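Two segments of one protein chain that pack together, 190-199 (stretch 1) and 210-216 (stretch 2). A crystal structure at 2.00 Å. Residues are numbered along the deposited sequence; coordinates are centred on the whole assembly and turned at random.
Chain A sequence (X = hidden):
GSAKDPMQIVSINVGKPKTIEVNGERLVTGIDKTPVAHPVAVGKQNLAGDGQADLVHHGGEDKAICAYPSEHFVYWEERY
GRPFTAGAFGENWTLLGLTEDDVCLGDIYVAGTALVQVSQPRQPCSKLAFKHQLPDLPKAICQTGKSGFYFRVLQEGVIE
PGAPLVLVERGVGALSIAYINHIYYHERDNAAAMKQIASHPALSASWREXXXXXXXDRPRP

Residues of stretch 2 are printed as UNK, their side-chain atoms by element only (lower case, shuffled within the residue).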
# COMPACT_ATOMS: atom_id res chain seq x y z
N ASN A 190 -8.18 9.24 20.20
CA ASN A 190 -6.89 9.02 20.88
C ASN A 190 -5.85 10.08 20.47
O ASN A 190 -5.18 9.95 19.43
CB ASN A 190 -6.37 7.60 20.64
CG ASN A 190 -5.12 7.27 21.46
OD1 ASN A 190 -4.51 8.14 22.07
ND2 ASN A 190 -4.74 6.00 21.45
N ALA A 191 -5.73 11.10 21.31
CA ALA A 191 -4.89 12.27 21.04
C ALA A 191 -3.41 11.94 20.95
O ALA A 191 -2.74 12.29 19.97
CB ALA A 191 -5.13 13.34 22.13
N ALA A 192 -2.90 11.27 21.99
CA ALA A 192 -1.48 10.91 22.07
C ALA A 192 -1.06 10.03 20.89
O ALA A 192 0.03 10.20 20.34
CB ALA A 192 -1.19 10.20 23.39
N ALA A 193 -1.93 9.10 20.51
CA ALA A 193 -1.66 8.21 19.39
C ALA A 193 -1.57 8.98 18.06
O ALA A 193 -0.64 8.79 17.29
CB ALA A 193 -2.73 7.14 19.30
N MET A 194 -2.54 9.85 17.82
CA MET A 194 -2.59 10.62 16.58
C MET A 194 -1.43 11.62 16.46
O MET A 194 -0.77 11.66 15.41
CB MET A 194 -3.95 11.32 16.41
CG MET A 194 -5.11 10.35 16.13
SD MET A 194 -6.67 11.19 15.76
CE MET A 194 -6.99 12.03 17.31
N LYS A 195 -1.16 12.38 17.52
CA LYS A 195 -0.05 13.34 17.51
C LYS A 195 1.26 12.62 17.14
O LYS A 195 2.04 13.11 16.33
CB LYS A 195 0.10 14.07 18.85
CG LYS A 195 0.98 15.33 18.78
CD LYS A 195 0.96 16.16 20.08
CE LYS A 195 0.88 17.66 19.79
NZ LYS A 195 1.15 18.55 20.97
N GLN A 196 1.48 11.46 17.74
CA GLN A 196 2.69 10.67 17.49
C GLN A 196 2.84 10.23 16.02
O GLN A 196 3.91 10.36 15.43
CB GLN A 196 2.68 9.45 18.39
CG GLN A 196 3.76 8.44 18.05
CD GLN A 196 3.53 7.12 18.74
OE1 GLN A 196 4.38 6.68 19.51
NE2 GLN A 196 2.38 6.49 18.48
N ILE A 197 1.77 9.70 15.45
CA ILE A 197 1.79 9.28 14.06
C ILE A 197 1.93 10.49 13.13
O ILE A 197 2.71 10.47 12.19
CB ILE A 197 0.54 8.45 13.69
CG1 ILE A 197 0.50 7.13 14.50
CG2 ILE A 197 0.54 8.18 12.22
CD1 ILE A 197 -0.89 6.42 14.55
N ALA A 198 1.17 11.55 13.41
CA ALA A 198 1.27 12.79 12.65
C ALA A 198 2.67 13.41 12.70
O ALA A 198 3.06 14.12 11.78
CB ALA A 198 0.24 13.79 13.15
N SER A 199 3.41 13.13 13.78
CA SER A 199 4.76 13.64 13.99
C SER A 199 5.81 12.91 13.18
O SER A 199 6.93 13.44 13.01
CB SER A 199 5.14 13.53 15.46
OG SER A 199 4.40 14.48 16.19
N UNK A 210 -5.09 14.93 7.93
CA UNK A 210 -6.27 14.32 8.54
C UNK A 210 -6.14 14.16 10.06
O UNK A 210 -7.10 14.42 10.79
c UNK A 210 -7.76 12.27 8.52
c UNK A 210 -6.57 12.97 7.87
o UNK A 210 -6.84 13.20 6.49
N UNK A 211 -4.96 13.75 10.53
CA UNK A 211 -4.71 13.60 11.96
C UNK A 211 -4.62 14.98 12.65
O UNK A 211 -4.87 15.10 13.85
c UNK A 211 -2.61 9.26 11.13
c UNK A 211 -2.55 10.63 11.30
c UNK A 211 -3.41 12.82 12.23
c UNK A 211 -3.63 8.56 11.68
c UNK A 211 -3.52 11.32 12.02
c UNK A 211 -4.61 9.22 12.40
c UNK A 211 -4.55 10.58 12.59
N UNK A 212 -4.24 16.01 11.88
CA UNK A 212 -4.23 17.40 12.36
C UNK A 212 -5.60 18.12 12.31
O UNK A 212 -5.87 19.00 13.14
c UNK A 212 -3.18 18.21 11.60
c UNK A 212 -0.71 18.57 11.12
n UNK A 212 0.54 18.56 11.60
o UNK A 212 -1.02 19.18 10.10
c UNK A 212 -1.75 17.78 11.92
N UNK A 213 -6.47 17.76 11.35
CA UNK A 213 -7.87 18.25 11.35
C UNK A 213 -8.58 17.60 12.55
O UNK A 213 -9.09 18.31 13.40
c UNK A 213 -7.98 18.12 8.72
c UNK A 213 -7.58 19.56 8.42
c UNK A 213 -7.47 19.79 6.90
n UNK A 213 -6.33 20.66 6.52
c UNK A 213 -8.66 17.93 10.07
N UNK A 214 -8.60 16.27 12.62
CA UNK A 214 -8.90 15.61 13.90
C UNK A 214 -7.81 16.15 14.82
O UNK A 214 -6.77 16.52 14.31
c UNK A 214 -9.70 9.96 11.32
n UNK A 214 -9.78 11.28 11.55
n UNK A 214 -9.10 9.16 12.19
c UNK A 214 -9.23 11.93 12.72
c UNK A 214 -9.62 13.41 12.79
n UNK A 214 -10.22 9.46 10.21
c UNK A 214 -8.78 14.10 13.84
N UNK A 215 -8.00 16.19 16.13
CA UNK A 215 -6.99 16.82 17.02
C UNK A 215 -7.22 18.35 17.08
O UNK A 215 -6.40 19.07 17.63
c UNK A 215 -4.73 14.92 18.36
c UNK A 215 -3.20 15.57 16.52
c UNK A 215 -5.55 16.47 16.54
c UNK A 215 -4.36 16.04 17.41
N UNK A 216 -8.34 18.83 16.52
CA UNK A 216 -8.65 20.25 16.44
C UNK A 216 -10.15 20.44 16.21
O UNK A 216 -10.87 19.47 15.91
c UNK A 216 -7.84 20.91 15.31

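Position 210 carries three side-chain atoms: a carbon bonded to CA that bears one oxygen and one further carbon. None of them reaches stretch 1. This beta-branched hydroxyl pattern is threonine. The nearest approach of the Thr 210 side chain is CG2 to Met 194 SD, 7.4 Å, and its hydroxyl is hydrogen-bonded elsewhere in the structure. Thr 210 O accepts a 3.0 Å hydrogen bond from the backbone N of position 214, one turn further on.

At position 211 a single carbon leads to a closed ring of six carbons with no heteroatom attached. Ring carbons touch Met 194 and Ile 197, and the first carbon packs against Ala 198. An unsubstituted six-carbon ring identifies phenylalanine, since a tyrosine would add an oxygen. The CA-to-CB bond of Phe 211 points toward stretch 1, and three residues gather round its side chain: Met 194 CG lies 3.6 Å from Phe 211 CD1, Ile 197 CG2 lies 3.5 Å from Phe 211 CE2, and Ala 198 CB lies 3.9 Å from Phe 211 CB. Met 194 SD is 5.1 Å from the Phe 211 ring centroid and 74° off the ring normal, an oblique sulfur-aromatic approach.

Position 212 has three carbons in sequence, the third carrying one oxygen and one nitrogen; none makes a close contact with stretch 1. The planar amide at the end of a chain this long belongs to glutamine; asparagine would be one carbon shorter. Gln 212 has its CA-to-CB bond sideways, and although its end comes nearer, the closest pair, Gln 212 CG to Ala 198 CB, is 4.6 Å apart, beyond the contact limit.

Position 213 shows four carbons in a row ending in nitrogen, all clear of stretch 1: the unbranched chain of lysine. Lys 213 is exposed and touches a crystal neighbour.

Position 214 has three carbons, a nitrogen, and then a carbon bearing two more nitrogens; its third carbon touches Met 194 SD. The terminal group is a guanidinium, hence arginine. Arg 214 CD lies 4.0 Å from Met 194 SD, while NH1 is hydrogen-bonded elsewhere in the structure. It is the first residue after the helix to leave helical phi/psi, at -59/155.

Position 215 has four carbons, forked at the second, and the two fork ends touch Ala 191, Met 194 and Lys 195. This is leucine; isoleucine would branch at the first. Leu 215 CD1 lies 3.7 Å from Ala 191 O and 3.8 Å from Met 194 CE, and Leu 215 CD2 lies 3.9 Å from Lys 195 N. Its positive phi of 84° suits its place in the type II turn from Lys 213 to position 216.

Position 216 has one side-chain carbon, out of reach of stretch 1, and is alanine.

The contact is apolar: no hydrogen bond crosses it, and 421 Å² is buried in total. Met 194 is central, touching Phe 211, Arg 214 and Leu 215. The helix of stretch 1, capped where Asn 190 OD1 accepts from Ala 193 N at 3.2 Å, presents Met 194, Ile 197 and Ala 198 to Phe 211. Beyond the second helix, the turn places Leu 215 beside Ala 191, extending the packing toward the start of stretch 1.

Stretch 2, residues 210-216: TFQKRLA
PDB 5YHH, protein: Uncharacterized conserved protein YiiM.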